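Local coordinates for protein BIFUNCTIONAL PROTEIN Proline utilization A (PutA) (Corynebacterium freiburgense, PDB 5UX5) that probably catalyses the two-step oxidation of proline to glutamate, joining an FAD-dependent proline dehydrogenase to an NAD-dependent aldehyde dehydrogenase in a single chain, at residues Ala318-Ala321 with Glu325-Ala328; Phe330-Asp335 with Val454-Arg459; Ser304-Asp309 with Ser458-Thr463. All blocks are in the same frame, centred on the assembly; numbering follows the deposited sequence.

Contact 1 (Ala318-Ala321 with Glu325-Ala328); sequences APYA and EVDA. With FAD (flavin-adenine dinucleotide), chain E.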
ATOM      1  N   ALA A 318       3.536   6.764 -15.010  1.00 32.91           N
ATOM      2  CA  ALA A 318       4.639   6.521 -15.935  1.00 23.42           C
ATOM      3  C   ALA A 318       4.288   6.830 -17.398  1.00 32.00           C
ATOM      4  O   ALA A 318       5.187   7.276 -18.137  1.00 32.37           O
ATOM      5  CB  ALA A 318       5.133   5.080 -15.758  1.00 23.32           C
ATOM      6  N   PRO A 319       3.074   6.576 -17.890  1.00 23.89           N
ATOM      7  CA  PRO A 319       2.763   6.891 -19.282  1.00 24.46           C
ATOM      8  C   PRO A 319       2.479   8.374 -19.481  1.00 36.74           C
ATOM      9  O   PRO A 319       2.362   9.158 -18.548  1.00 44.37           O
ATOM     10  CB  PRO A 319       1.503   6.070 -19.580  1.00 28.71           C
ATOM     11  CG  PRO A 319       1.376   5.124 -18.477  1.00 23.84           C
ATOM     12  CD  PRO A 319       1.994   5.778 -17.290  1.00 23.48           C
ATOM     13  N   TYR A 320       2.405   8.749 -20.748  1.00 40.02           N
ATOM     14  CA  TYR A 320       2.089  10.107 -21.119  1.00 33.64           C
ATOM     15  C   TYR A 320       0.721  10.468 -20.584  1.00 29.85           C
ATOM     16  O   TYR A 320      -0.114   9.595 -20.358  1.00 35.87           O
ATOM     17  CB  TYR A 320       2.070  10.248 -22.639  1.00 40.14           C
ATOM     18  CG  TYR A 320       3.399  10.253 -23.336  1.00 39.51           C
ATOM     19  CD1 TYR A 320       4.217  11.365 -23.292  1.00 32.45           C
ATOM     20  CD2 TYR A 320       3.822   9.154 -24.085  1.00 42.69           C
ATOM     21  CE1 TYR A 320       5.439  11.386 -23.962  1.00 36.87           C
ATOM     22  CE2 TYR A 320       5.052   9.168 -24.758  1.00 40.96           C
ATOM     23  CZ  TYR A 320       5.845  10.292 -24.684  1.00 37.49           C
ATOM     24  OH  TYR A 320       7.047  10.336 -25.329  1.00 43.11           O
ATOM     25  N   ALA A 321       0.468  11.783 -20.461  1.00 30.13           N
ATOM     26  CA  ALA A 321      -0.810  12.270 -19.953  1.00 30.18           C
ATOM     27  C   ALA A 321      -1.932  12.187 -20.981  1.00 38.03           C
ATOM     28  O   ALA A 321      -3.096  12.052 -20.596  1.00 49.94           O
ATOM     29  CB  ALA A 321      -0.672  13.706 -19.466  1.00 30.45           C
ATOM     30  N   GLU A 325       0.140  12.169 -27.222  1.00 34.69           N
ATOM     31  CA  GLU A 325       1.570  11.980 -27.014  1.00 34.83           C
ATOM     32  C   GLU A 325       1.976  10.546 -27.341  1.00 36.34           C
ATOM     33  O   GLU A 325       3.058  10.296 -27.884  1.00 37.28           O
ATOM     34  CB  GLU A 325       1.921  12.363 -25.585  1.00 29.21           C
ATOM     35  CG  GLU A 325       1.645  13.822 -25.290  1.00 29.71           C
ATOM     36  CD  GLU A 325       1.694  14.131 -23.821  1.00 42.82           C
ATOM     37  OE1 GLU A 325       0.654  13.990 -23.134  1.00 51.01           O
ATOM     38  OE2 GLU A 325       2.784  14.503 -23.345  1.00 38.64           O
ATOM     39  N   VAL A 326       1.091   9.602 -27.060  1.00 33.91           N
ATOM     40  CA  VAL A 326       1.361   8.202 -27.321  1.00 33.55           C
ATOM     41  C   VAL A 326       1.446   7.958 -28.814  1.00 46.01           C
ATOM     42  O   VAL A 326       2.374   7.307 -29.312  1.00 45.20           O
ATOM     43  CB  VAL A 326       0.269   7.341 -26.678  1.00 32.81           C
ATOM     44  CG1 VAL A 326       0.535   5.902 -26.992  1.00 41.21           C
ATOM     45  CG2 VAL A 326       0.221   7.609 -25.183  1.00 27.38           C
ATOM     46  N   ASP A 327       0.442   8.434 -29.548  1.00 48.66           N
ATOM     47  CA  ASP A 327       0.474   8.296 -30.996  1.00 44.36           C
ATOM     48  C   ASP A 327       1.732   8.930 -31.577  1.00 40.05           C
ATOM     49  O   ASP A 327       2.334   8.386 -32.507  1.00 36.63           O
ATOM     50  CB  ASP A 327      -0.775   8.932 -31.598  1.00 46.12           C
ATOM     51  CG  ASP A 327      -2.004   8.086 -31.401  1.00 48.64           C
ATOM     52  OD1 ASP A 327      -1.875   6.851 -31.219  1.00 45.43           O
ATOM     53  OD2 ASP A 327      -3.107   8.644 -31.499  1.00 51.71           O
ATOM     54  N   ALA A 328       2.162  10.059 -30.999  1.00 38.26           N
ATOM     55  CA  ALA A 328       3.348  10.764 -31.472  1.00 39.26           C
ATOM     56  C   ALA A 328       4.608   9.953 -31.226  1.00 41.50           C
ATOM     57  O   ALA A 328       5.453   9.814 -32.120  1.00 54.63           O
ATOM     58  CB  ALA A 328       3.454  12.128 -30.792  1.00 32.45           C
TER
HETATM   59  PA  FAD E2001      -5.238   2.974 -30.575  1.00 64.45           P
HETATM   60  O1A FAD E2001      -6.730   3.395 -30.343  1.00 58.91           O
HETATM   61  O2A FAD E2001      -4.444   3.687 -31.567  1.00 59.45           O
HETATM   62  O5B FAD E2001      -4.303   3.062 -29.428  1.00 59.82           O
HETATM   63  C5B FAD E2001      -4.792   2.896 -28.110  1.00 44.13           C
HETATM   64  C4B FAD E2001      -3.645   3.111 -27.141  1.00 41.63           C
HETATM   65  O4B FAD E2001      -3.420   4.473 -26.925  1.00 46.73           O
HETATM   66  C3B FAD E2001      -3.898   2.524 -25.788  1.00 45.35           C
HETATM   67  O3B FAD E2001      -3.668   1.165 -25.667  1.00 46.82           O
HETATM   68  C2B FAD E2001      -2.990   3.325 -24.926  1.00 40.37           C
HETATM   69  O2B FAD E2001      -1.739   2.749 -24.830  1.00 35.18           O
HETATM   70  C1B FAD E2001      -3.002   4.670 -25.592  1.00 42.76           C
HETATM   71  N9A FAD E2001      -3.886   5.621 -24.935  1.00 38.43           N
HETATM   72  C8A FAD E2001      -5.260   5.727 -25.102  1.00 31.71           C
HETATM   73  N7A FAD E2001      -5.737   6.707 -24.310  1.00 38.21           N
HETATM   74  C5A FAD E2001      -4.710   7.312 -23.594  1.00 36.04           C
HETATM   75  C6A FAD E2001      -4.633   8.368 -22.664  1.00 34.94           C
HETATM   76  N6A FAD E2001      -5.790   9.114 -22.198  1.00 30.96           N
HETATM   77  N1A FAD E2001      -3.433   8.701 -22.164  1.00 42.12           N
HETATM   78  C2A FAD E2001      -2.306   8.022 -22.544  1.00 41.07           C
HETATM   79  N3A FAD E2001      -2.348   6.991 -23.445  1.00 32.02           N
HETATM   80  C4A FAD E2001      -3.515   6.616 -23.983  1.00 36.39           C
HETATM   81  N1  FAD E2001       0.469  -4.137 -24.668  1.00 37.09           N
HETATM   82  C2  FAD E2001       1.500  -4.159 -23.660  1.00 35.70           C
HETATM   83  O2  FAD E2001       1.471  -3.203 -22.672  1.00 33.10           O
HETATM   84  N3  FAD E2001       2.459  -5.180 -23.670  1.00 36.26           N
HETATM   85  C4  FAD E2001       2.474  -6.161 -24.663  1.00 36.30           C
HETATM   86  O4  FAD E2001       3.441  -7.151 -24.658  1.00 40.58           O
HETATM   87  C4X FAD E2001       1.511  -6.060 -25.806  1.00 32.59           C
HETATM   88  N5  FAD E2001       1.577  -6.898 -26.913  1.00 34.77           N
HETATM   89  C5X FAD E2001       0.690  -6.742 -27.988  1.00 37.46           C
HETATM   90  C6  FAD E2001       0.748  -7.589 -29.110  1.00 31.71           C
HETATM   91  C7  FAD E2001      -0.154  -7.409 -30.152  1.00 33.77           C
HETATM   92  C7M FAD E2001      -0.123  -8.302 -31.358  1.00 31.57           C
HETATM   93  C8  FAD E2001      -1.087  -6.403 -30.114  1.00 42.84           C
HETATM   94  C8M FAD E2001      -2.051  -6.214 -31.241  1.00 47.92           C
HETATM   95  C9  FAD E2001      -1.151  -5.565 -29.011  1.00 45.73           C
HETATM   96  C9A FAD E2001      -0.268  -5.735 -27.960  1.00 41.08           C
HETATM   97  N10 FAD E2001      -0.355  -4.842 -26.852  1.00 42.51           N
HETATM   98  C10 FAD E2001       0.529  -4.991 -25.762  1.00 38.29           C
HETATM   99  C1' FAD E2001      -1.409  -3.811 -26.820  1.00 46.03           C
HETATM  100  C2' FAD E2001      -1.019  -2.421 -27.242  1.00 46.73           C
HETATM  101  O2' FAD E2001      -0.153  -1.900 -26.299  1.00 36.24           O
HETATM  102  C3' FAD E2001      -2.320  -1.601 -27.378  1.00 50.06           C
HETATM  103  O3' FAD E2001      -2.902  -1.522 -26.135  1.00 51.66           O
HETATM  104  C4' FAD E2001      -3.391  -2.104 -28.353  1.00 49.94           C
HETATM  105  O4' FAD E2001      -2.883  -2.874 -29.382  1.00 49.60           O
HETATM  106  C5' FAD E2001      -4.323  -0.989 -28.881  1.00 43.68           C
HETATM  107  O5' FAD E2001      -3.682   0.192 -29.348  1.00 41.93           O
HETATM  108  P   FAD E2001      -3.674   0.677 -30.894  1.00 49.06           P
HETATM  109  O1P FAD E2001      -2.290   1.069 -31.536  1.00 49.22           O
HETATM  110  O2P FAD E2001      -4.504  -0.513 -31.513  1.00 47.93           O
HETATM  111  O3P FAD E2001      -4.973   1.622 -31.113  1.00 56.94           O
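Y320 sets one face of its ring against E325, where the loop ahead of helix 323-337 turns into that helix within the beta/alpha barrel of the proline dehydrogenase region. The tight part is a CH-pi contact: CB of E325 stands 3.8 Å from the centroid of the Y320 ring, 30° off the ring normal. It is nearest to CG and CD1, so the glutamate bears on the part of the ring close to the tyrosine backbone. The glutamate chain runs on extended from CG and brings its carboxylate alongside the ring near CD1 of Y320 (OE2 at 3.5 Å), the two planes 52° apart; OE1 is held by the hydroxyl of T322. V326 joins less intimately, with its CG2 at 4.1 Å from CD2 of Y320. The phenol OH, at the far end of the ring, is hydrogen-bonded to A455 O.

Toward solvent the packing thins. A321 is exposed, and its CB comes no closer than 3.9 Å to OE1 of E325. On the inner side the same pair of segments lines the adenine end of the FAD pocket. The carbonyl oxygen of Y320 approaches C2A of FAD at 3.5 Å. V326, with CG1 anti to the backbone N (chi1 178°), directs its other methyl at the purine, CG2 lying 3.2 Å from N3A of FAD.

Contact 2 (Phe330-Asp335 with Val454-Arg459); sequences FLRMMD and VAEDSR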
ATOM      1  N   PHE A 330       4.843   6.779 -30.695  1.00 42.58           N
ATOM      2  CA  PHE A 330       4.800   5.588 -31.528  1.00 36.16           C
ATOM      3  C   PHE A 330       5.405   5.887 -32.895  1.00 42.58           C
ATOM      4  O   PHE A 330       6.196   5.101 -33.423  1.00 44.70           O
ATOM      5  CB  PHE A 330       3.354   5.104 -31.640  1.00 33.92           C
ATOM      6  CG  PHE A 330       3.197   3.668 -32.046  1.00 32.73           C
ATOM      7  CD1 PHE A 330       3.279   2.655 -31.110  1.00 36.40           C
ATOM      8  CD2 PHE A 330       2.947   3.325 -33.373  1.00 36.58           C
ATOM      9  CE1 PHE A 330       3.106   1.324 -31.498  1.00 29.78           C
ATOM     10  CE2 PHE A 330       2.778   2.008 -33.757  1.00 31.20           C
ATOM     11  CZ  PHE A 330       2.848   1.015 -32.821  1.00 30.53           C
ATOM     12  N   LEU A 331       5.082   7.050 -33.464  1.00 44.22           N
ATOM     13  CA  LEU A 331       5.683   7.428 -34.737  1.00 43.17           C
ATOM     14  C   LEU A 331       7.155   7.778 -34.579  1.00 40.87           C
ATOM     15  O   LEU A 331       7.952   7.505 -35.481  1.00 47.66           O
ATOM     16  CB  LEU A 331       4.919   8.591 -35.358  1.00 41.61           C
ATOM     17  CG  LEU A 331       3.459   8.357 -35.747  1.00 38.58           C
ATOM     18  CD1 LEU A 331       2.797   9.686 -35.975  1.00 50.78           C
ATOM     19  CD2 LEU A 331       3.392   7.612 -37.030  1.00 35.32           C
ATOM     20  N   ARG A 332       7.544   8.402 -33.460  1.00 36.53           N
ATOM     21  CA  ARG A 332       8.962   8.725 -33.281  1.00 37.68           C
ATOM     22  C   ARG A 332       9.811   7.463 -33.180  1.00 46.51           C
ATOM     23  O   ARG A 332      10.886   7.378 -33.788  1.00 55.09           O
ATOM     24  CB  ARG A 332       9.190   9.605 -32.055  1.00 33.11           C
ATOM     25  CG  ARG A 332      10.671   9.918 -31.812  1.00 33.58           C
ATOM     26  CD  ARG A 332      10.903  10.907 -30.659  1.00 33.42           C
ATOM     27  NE  ARG A 332      10.263  10.439 -29.428  1.00 36.42           N
ATOM     28  CZ  ARG A 332      10.352  11.025 -28.231  1.00 38.24           C
ATOM     29  NH1 ARG A 332      11.058  12.125 -28.065  1.00 32.55           N
ATOM     30  NH2 ARG A 332       9.715  10.506 -27.191  1.00 34.13           N
ATOM     31  N   MET A 333       9.350   6.470 -32.424  1.00 42.64           N
ATOM     32  CA  MET A 333      10.160   5.272 -32.272  1.00 39.49           C
ATOM     33  C   MET A 333      10.252   4.493 -33.574  1.00 47.05           C
ATOM     34  O   MET A 333      11.317   3.972 -33.921  1.00 49.79           O
ATOM     35  CB  MET A 333       9.619   4.402 -31.143  1.00 30.99           C
ATOM     36  CG  MET A 333       9.651   5.105 -29.802  1.00 41.82           C
ATOM     37  SD  MET A 333       9.654   3.972 -28.398  1.00 45.23           S
ATOM     38  CE  MET A 333       8.142   3.110 -28.675  1.00 45.18           C
ATOM     39  N   MET A 334       9.148   4.415 -34.306  1.00 43.26           N
ATOM     40  CA  MET A 334       9.150   3.811 -35.632  1.00 35.17           C
ATOM     41  C   MET A 334      10.148   4.517 -36.547  1.00 42.81           C
ATOM     42  O   MET A 334      11.016   3.885 -37.166  1.00 44.87           O
ATOM     43  CB  MET A 334       7.735   3.907 -36.181  1.00 33.47           C
ATOM     44  CG  MET A 334       7.451   3.309 -37.476  1.00 41.01           C
ATOM     45  SD  MET A 334       5.733   3.745 -37.728  1.00 45.14           S
ATOM     46  CE  MET A 334       5.926   5.482 -37.954  1.00 49.94           C
ATOM     47  N   ASP A 335      10.050   5.844 -36.599  1.00 37.86           N
ATOM     48  CA  ASP A 335      10.918   6.677 -37.416  1.00 42.39           C
ATOM     49  C   ASP A 335      12.390   6.383 -37.162  1.00 36.19           C
ATOM     50  O   ASP A 335      13.191   6.290 -38.099  1.00 37.10           O
ATOM     51  CB  ASP A 335      10.600   8.131 -37.065  1.00 50.96           C
ATOM     52  CG  ASP A 335      10.963   9.104 -38.147  1.00 54.28           C
ATOM     53  OD1 ASP A 335      12.090   9.030 -38.692  1.00 47.56           O
ATOM     54  OD2 ASP A 335      10.100   9.970 -38.413  1.00 59.25           O
ATOM     55  N   VAL A 454       7.547  15.496 -28.343  1.00 41.33           N
ATOM     56  CA  VAL A 454       7.074  14.866 -27.114  1.00 37.00           C
ATOM     57  C   VAL A 454       8.246  14.552 -26.193  1.00 38.20           C
ATOM     58  O   VAL A 454       9.401  14.440 -26.616  1.00 44.64           O
ATOM     59  CB  VAL A 454       6.280  13.597 -27.445  1.00 35.71           C
ATOM     60  CG1 VAL A 454       4.968  13.982 -28.121  1.00 38.19           C
ATOM     61  CG2 VAL A 454       7.121  12.662 -28.299  1.00 31.67           C
ATOM     62  N   ALA A 455       7.948  14.434 -24.905  1.00 36.73           N
ATOM     63  CA  ALA A 455       9.036  14.291 -23.957  1.00 33.67           C
ATOM     64  C   ALA A 455       9.718  12.947 -24.138  1.00 42.69           C
ATOM     65  O   ALA A 455       9.200  12.041 -24.786  1.00 40.32           O
ATOM     66  CB  ALA A 455       8.538  14.409 -22.528  1.00 29.76           C
ATOM     67  N   GLU A 456      10.909  12.829 -23.554  1.00 48.81           N
ATOM     68  CA  GLU A 456      11.608  11.559 -23.540  1.00 40.47           C
ATOM     69  C   GLU A 456      12.142  11.164 -22.178  1.00 37.31           C
ATOM     70  O   GLU A 456      12.514  10.000 -22.012  1.00 36.82           O
ATOM     71  CB  GLU A 456      12.769  11.561 -24.547  1.00 43.99           C
ATOM     72  CG  GLU A 456      13.950  12.465 -24.232  1.00 40.72           C
ATOM     73  CD  GLU A 456      15.062  12.304 -25.270  1.00 57.22           C
ATOM     74  OE1 GLU A 456      15.995  11.483 -25.047  1.00 59.48           O
ATOM     75  OE2 GLU A 456      14.974  12.973 -26.334  1.00 57.77           O
ATOM     76  N   ASP A 457      12.186  12.071 -21.201  1.00 42.75           N
ATOM     77  CA  ASP A 457      12.555  11.684 -19.844  1.00 42.29           C
ATOM     78  C   ASP A 457      11.460  10.835 -19.217  1.00 40.45           C
ATOM     79  O   ASP A 457      10.321  10.806 -19.684  1.00 45.65           O
ATOM     80  CB  ASP A 457      12.803  12.908 -18.966  1.00 46.75           C
ATOM     81  CG  ASP A 457      14.182  13.462 -19.126  1.00 55.37           C
ATOM     82  OD1 ASP A 457      15.023  12.775 -19.750  1.00 59.33           O
ATOM     83  OD2 ASP A 457      14.434  14.567 -18.598  1.00 57.74           O
ATOM     84  N   SER A 458      11.821  10.121 -18.158  1.00 37.87           N
ATOM     85  CA  SER A 458      10.835   9.355 -17.400  1.00 44.89           C
ATOM     86  C   SER A 458       9.994  10.261 -16.481  1.00 35.75           C
ATOM     87  O   SER A 458      10.530  11.010 -15.657  1.00 32.04           O
ATOM     88  CB  SER A 458      11.538   8.267 -16.597  1.00 26.29           C
ATOM     89  OG  SER A 458      10.747   7.842 -15.520  1.00 25.49           O
ATOM     90  N   ARG A 459       8.669  10.138 -16.580  1.00 25.52           N
ATOM     91  CA  ARG A 459       7.785  10.916 -15.726  1.00 32.90           C
ATOM     92  C   ARG A 459       8.074  10.718 -14.240  1.00 34.42           C
ATOM     93  O   ARG A 459       7.773  11.617 -13.432  1.00 32.26           O
ATOM     94  CB  ARG A 459       6.331  10.551 -16.012  1.00 29.88           C
ATOM     95  CG  ARG A 459       5.946  10.711 -17.440  1.00 25.16           C
ATOM     96  CD  ARG A 459       5.082  11.921 -17.555  1.00 27.05           C
ATOM     97  NE  ARG A 459       3.677  11.655 -17.323  1.00 24.95           N
ATOM     98  CZ  ARG A 459       2.866  12.493 -16.710  1.00 33.05           C
ATOM     99  NH1 ARG A 459       3.332  13.646 -16.228  1.00 35.54           N
ATOM    100  NH2 ARG A 459       1.591  12.178 -16.581  1.00 47.01           N
TER
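CG of R332 stands anti to the backbone N (chi1 178°), and the chain runs straight to CD before bending at chi3 (55°), which carries the guanidinium off helix 323-337 and onto the backbone of V454 and A455. V454 has its CG2 in the crowded position between backbone N and carbonyl carbon, and this methyl rests over the middle of the guanidinium, 3.6 Å from CZ of R332. The two side chains run antiparallel alongside one another, so that an apolar branch covers one face of the charged group while a carbonyl meets its edge.

That edge contact is the one clear hydrogen bond between the segments. NH2 of R332 donates to the carbonyl oxygen of A455 over 2.9 Å, with 157° at the hydrogen. The oxygen lies close to the guanidinium plane, but the nitrogen sits well above the plane of the carbonyl. The same oxygen, bonded also to Y320, is thus gripped by two side chains. NH2 is also bonded to OD1 of N329, one turn earlier on the helix, which restrains the guanidinium from its own side.

E456 is more remote. Its CB is 4.0 Å from NH1 of R332, and its OE2, 4.4 Å from the same nitrogen, lies well out of the guanidinium plane, so any attraction would be of charge alone, with no N-H aimed at the oxygen. R332 further makes a cation-pi contact with F272 of helix 271-287. Helix 323-337 lies in the crossover between parallel strands 293-298 and 345-350, and the contact thus fastens a loop following helix 438-450 to the outer helical layer of the proline dehydrogenase TIM barrel.

Contact 3 (Ser304-Asp309 with Ser458-Thr463); sequences SMEKVD and SRRLST
R460 brings its guanidinium to two carboxylates of helix 303-313. The closer is D309, whose OD2 lies 3.4 Å from NH2 of R460 in a salt bridge with a weak hydrogen bond, the angle at the hydrogen being 143°. E306 adds a long salt bridge, OE1 to the same NH2 at 3.8 Å. One nitrogen therefore faces two acids three residues apart on the helix, and neither carboxylate is coplanar with the guanidinium: the D309 plane is turned by 61° against it. The other nitrogens of R460 have partners elsewhere, NH1 in a salt bridge with D473 and NE bonded to the carbonyl of Y316.

Helix 303-313 follows strand 293-298 of the proline dehydrogenase beta/alpha barrel, so the network ties a loop beyond helix 438-450 to the barrel's helical part. The E306 chain, bent at chi2 (-68°), curls its end round toward the arginine; its OE2 accepts from the backbone N of Y236. Near the start of the loop segment an ST turn shapes the backbone, with the amide N of R460 donating to S458 OG at 3.2 Å. The same hydroxyl is hydrogen-bonded to the phenol of Y236. Outward from the charges, the R460 side chain packs on W315 and L476.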
ATOM      1  N   SER A 304      -4.647   2.090 -16.935  1.00 46.15           N
ATOM      2  CA  SER A 304      -5.485   2.137 -15.735  1.00 23.66           C
ATOM      3  C   SER A 304      -4.670   1.868 -14.482  1.00 30.04           C
ATOM      4  O   SER A 304      -4.570   2.722 -13.596  1.00 37.15           O
ATOM      5  CB  SER A 304      -6.615   1.114 -15.823  1.00 29.10           C
ATOM      6  OG  SER A 304      -7.662   1.532 -16.698  1.00 38.93           O
ATOM      7  N   MET A 305      -4.074   0.675 -14.384  1.00 28.94           N
ATOM      8  CA  MET A 305      -3.314   0.384 -13.175  1.00 24.61           C
ATOM      9  C   MET A 305      -2.072   1.253 -13.039  1.00 31.90           C
ATOM     10  O   MET A 305      -1.588   1.447 -11.917  1.00 35.00           O
ATOM     11  CB  MET A 305      -2.933  -1.085 -13.101  1.00 22.86           C
ATOM     12  CG  MET A 305      -4.108  -2.027 -12.777  1.00 30.83           C
ATOM     13  SD  MET A 305      -5.125  -1.538 -11.362  1.00 42.16           S
ATOM     14  CE  MET A 305      -3.860  -1.294 -10.111  1.00 34.91           C
ATOM     15  N   GLU A 306      -1.563   1.811 -14.137  1.00 34.40           N
ATOM     16  CA  GLU A 306      -0.431   2.719 -14.023  1.00 27.79           C
ATOM     17  C   GLU A 306      -0.828   4.028 -13.359  1.00 32.86           C
ATOM     18  O   GLU A 306      -0.032   4.605 -12.610  1.00 36.27           O
ATOM     19  CB  GLU A 306       0.164   2.980 -15.400  1.00 22.70           C
ATOM     20  CG  GLU A 306       1.042   1.891 -15.945  1.00 22.93           C
ATOM     21  CD  GLU A 306       2.316   1.750 -15.159  1.00 33.57           C
ATOM     22  OE1 GLU A 306       2.655   2.662 -14.365  1.00 45.29           O
ATOM     23  OE2 GLU A 306       2.992   0.724 -15.350  1.00 35.33           O
ATOM     24  N   LYS A 307      -2.055   4.497 -13.595  1.00 29.80           N
ATOM     25  CA  LYS A 307      -2.503   5.730 -12.962  1.00 26.68           C
ATOM     26  C   LYS A 307      -2.865   5.486 -11.495  1.00 32.83           C
ATOM     27  O   LYS A 307      -2.545   6.314 -10.626  1.00 36.67           O
ATOM     28  CB  LYS A 307      -3.711   6.299 -13.721  1.00 23.26           C
ATOM     29  CG  LYS A 307      -3.473   6.702 -15.196  1.00 23.24           C
ATOM     30  CD  LYS A 307      -4.479   7.711 -15.715  1.00 29.03           C
ATOM     31  CE  LYS A 307      -4.231   8.009 -17.203  1.00 49.70           C
ATOM     32  NZ  LYS A 307      -4.874   9.227 -17.831  1.00 49.97           N
ATOM     33  N   VAL A 308      -3.481   4.336 -11.192  1.00 21.68           N
ATOM     34  CA  VAL A 308      -3.740   3.974  -9.795  1.00 22.47           C
ATOM     35  C   VAL A 308      -2.433   3.900  -9.010  1.00 28.38           C
ATOM     36  O   VAL A 308      -2.330   4.430  -7.902  1.00 39.55           O
ATOM     37  CB  VAL A 308      -4.535   2.656  -9.691  1.00 31.23           C
ATOM     38  CG1 VAL A 308      -4.409   2.107  -8.287  1.00 21.35           C
ATOM     39  CG2 VAL A 308      -6.027   2.837 -10.078  1.00 22.00           C
ATOM     40  N   ASP A 309      -1.436   3.186  -9.543  1.00 34.11           N
ATOM     41  CA  ASP A 309      -0.143   3.058  -8.864  1.00 32.21           C
ATOM     42  C   ASP A 309       0.436   4.432  -8.518  1.00 34.59           C
ATOM     43  O   ASP A 309       1.020   4.626  -7.441  1.00 35.52           O
ATOM     44  CB  ASP A 309       0.831   2.258  -9.746  1.00 21.31           C
ATOM     45  CG  ASP A 309       2.098   1.863  -9.011  1.00 37.16           C
ATOM     46  OD1 ASP A 309       1.991   1.519  -7.830  1.00 46.19           O
ATOM     47  OD2 ASP A 309       3.208   1.882  -9.584  1.00 45.58           O
ATOM     48  N   SER A 458      11.821  10.121 -18.158  1.00 37.87           N
ATOM     49  CA  SER A 458      10.835   9.355 -17.400  1.00 44.89           C
ATOM     50  C   SER A 458       9.994  10.261 -16.481  1.00 35.75           C
ATOM     51  O   SER A 458      10.530  11.010 -15.657  1.00 32.04           O
ATOM     52  CB  SER A 458      11.538   8.267 -16.597  1.00 26.29           C
ATOM     53  OG  SER A 458      10.747   7.842 -15.520  1.00 25.49           O
ATOM     54  N   ARG A 459       8.669  10.138 -16.580  1.00 25.52           N
ATOM     55  CA  ARG A 459       7.785  10.916 -15.726  1.00 32.90           C
ATOM     56  C   ARG A 459       8.074  10.718 -14.240  1.00 34.42           C
ATOM     57  O   ARG A 459       7.773  11.617 -13.432  1.00 32.26           O
ATOM     58  CB  ARG A 459       6.331  10.551 -16.012  1.00 29.88           C
ATOM     59  CG  ARG A 459       5.946  10.711 -17.440  1.00 25.16           C
ATOM     60  CD  ARG A 459       5.082  11.921 -17.555  1.00 27.05           C
ATOM     61  NE  ARG A 459       3.677  11.655 -17.323  1.00 24.95           N
ATOM     62  CZ  ARG A 459       2.866  12.493 -16.710  1.00 33.05           C
ATOM     63  NH1 ARG A 459       3.332  13.646 -16.228  1.00 35.54           N
ATOM     64  NH2 ARG A 459       1.591  12.178 -16.581  1.00 47.01           N
ATOM     65  N   ARG A 460       8.671   9.584 -13.866  1.00 24.67           N
ATOM     66  CA  ARG A 460       8.959   9.286 -12.469  1.00 24.14           C
ATOM     67  C   ARG A 460      10.192  10.030 -11.953  1.00 31.63           C
ATOM     68  O   ARG A 460      10.556   9.871 -10.784  1.00 28.87           O
ATOM     69  CB  ARG A 460       9.151   7.776 -12.298  1.00 23.90           C
ATOM     70  CG  ARG A 460       7.915   6.920 -12.536  1.00 25.20           C
ATOM     71  CD  ARG A 460       6.867   7.138 -11.433  1.00 25.08           C
ATOM     72  NE  ARG A 460       5.674   6.324 -11.638  1.00 22.39           N
ATOM     73  CZ  ARG A 460       5.572   5.051 -11.263  1.00 26.12           C
ATOM     74  NH1 ARG A 460       6.596   4.471 -10.643  1.00 25.87           N
ATOM     75  NH2 ARG A 460       4.451   4.372 -11.516  1.00 23.52           N
ATOM     76  N   LEU A 461      10.857  10.831 -12.792  1.00 37.64           N
ATOM     77  CA  LEU A 461      12.097  11.463 -12.360  1.00 32.77           C
ATOM     78  C   LEU A 461      11.872  12.538 -11.321  1.00 32.99           C
ATOM     79  O   LEU A 461      12.816  12.890 -10.614  1.00 44.53           O
ATOM     80  CB  LEU A 461      12.848  12.070 -13.541  1.00 27.77           C
ATOM     81  CG  LEU A 461      13.535  11.189 -14.597  1.00 30.16           C
ATOM     82  CD1 LEU A 461      14.093  12.086 -15.695  1.00 28.58           C
ATOM     83  CD2 LEU A 461      14.622  10.326 -14.016  1.00 27.83           C
ATOM     84  N   SER A 462      10.666  13.086 -11.227  1.00 30.16           N
ATOM     85  CA  SER A 462      10.302  14.003 -10.153  1.00 34.90           C
ATOM     86  C   SER A 462       8.875  13.694  -9.753  1.00 37.24           C
ATOM     87  O   SER A 462       8.235  12.792 -10.305  1.00 37.23           O
ATOM     88  CB  SER A 462      10.434  15.470 -10.568  1.00 35.86           C
ATOM     89  OG  SER A 462       9.437  15.788 -11.535  1.00 39.23           O
ATOM     90  N   THR A 463       8.363  14.462  -8.795  1.00 46.72           N
ATOM     91  CA  THR A 463       7.101  14.104  -8.165  1.00 40.46           C
ATOM     92  C   THR A 463       6.143  15.283  -8.117  1.00 36.32           C
ATOM     93  O   THR A 463       6.561  16.433  -7.958  1.00 40.82           O
ATOM     94  CB  THR A 463       7.370  13.588  -6.749  1.00 34.62           C
ATOM     95  OG1 THR A 463       8.452  14.344  -6.184  1.00 51.72           O
ATOM     96  CG2 THR A 463       7.785  12.135  -6.811  1.00 22.99           C
TER

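How the contacts relate
From the N terminus, helix 303-313 comes first and opens contact 3, whose loop stays unclosed until 458-463. Within it lies contact 1, a short-range closure between the loop 318-321 and the start of helix 323-337. Contact 2 opens later on that helix, after contact 1 has closed, and returns in 454-459, overlapping the final segment of contact 3 at S458 and R459. Contacts 2 and 3 thus pin one loop after helix 438-450 to two consecutive barrel helices. Contact 1 sits between them: P319 O bonds R459 NE, and A328 packs on V454, joining the adenine side of the FAD pocket to that loop.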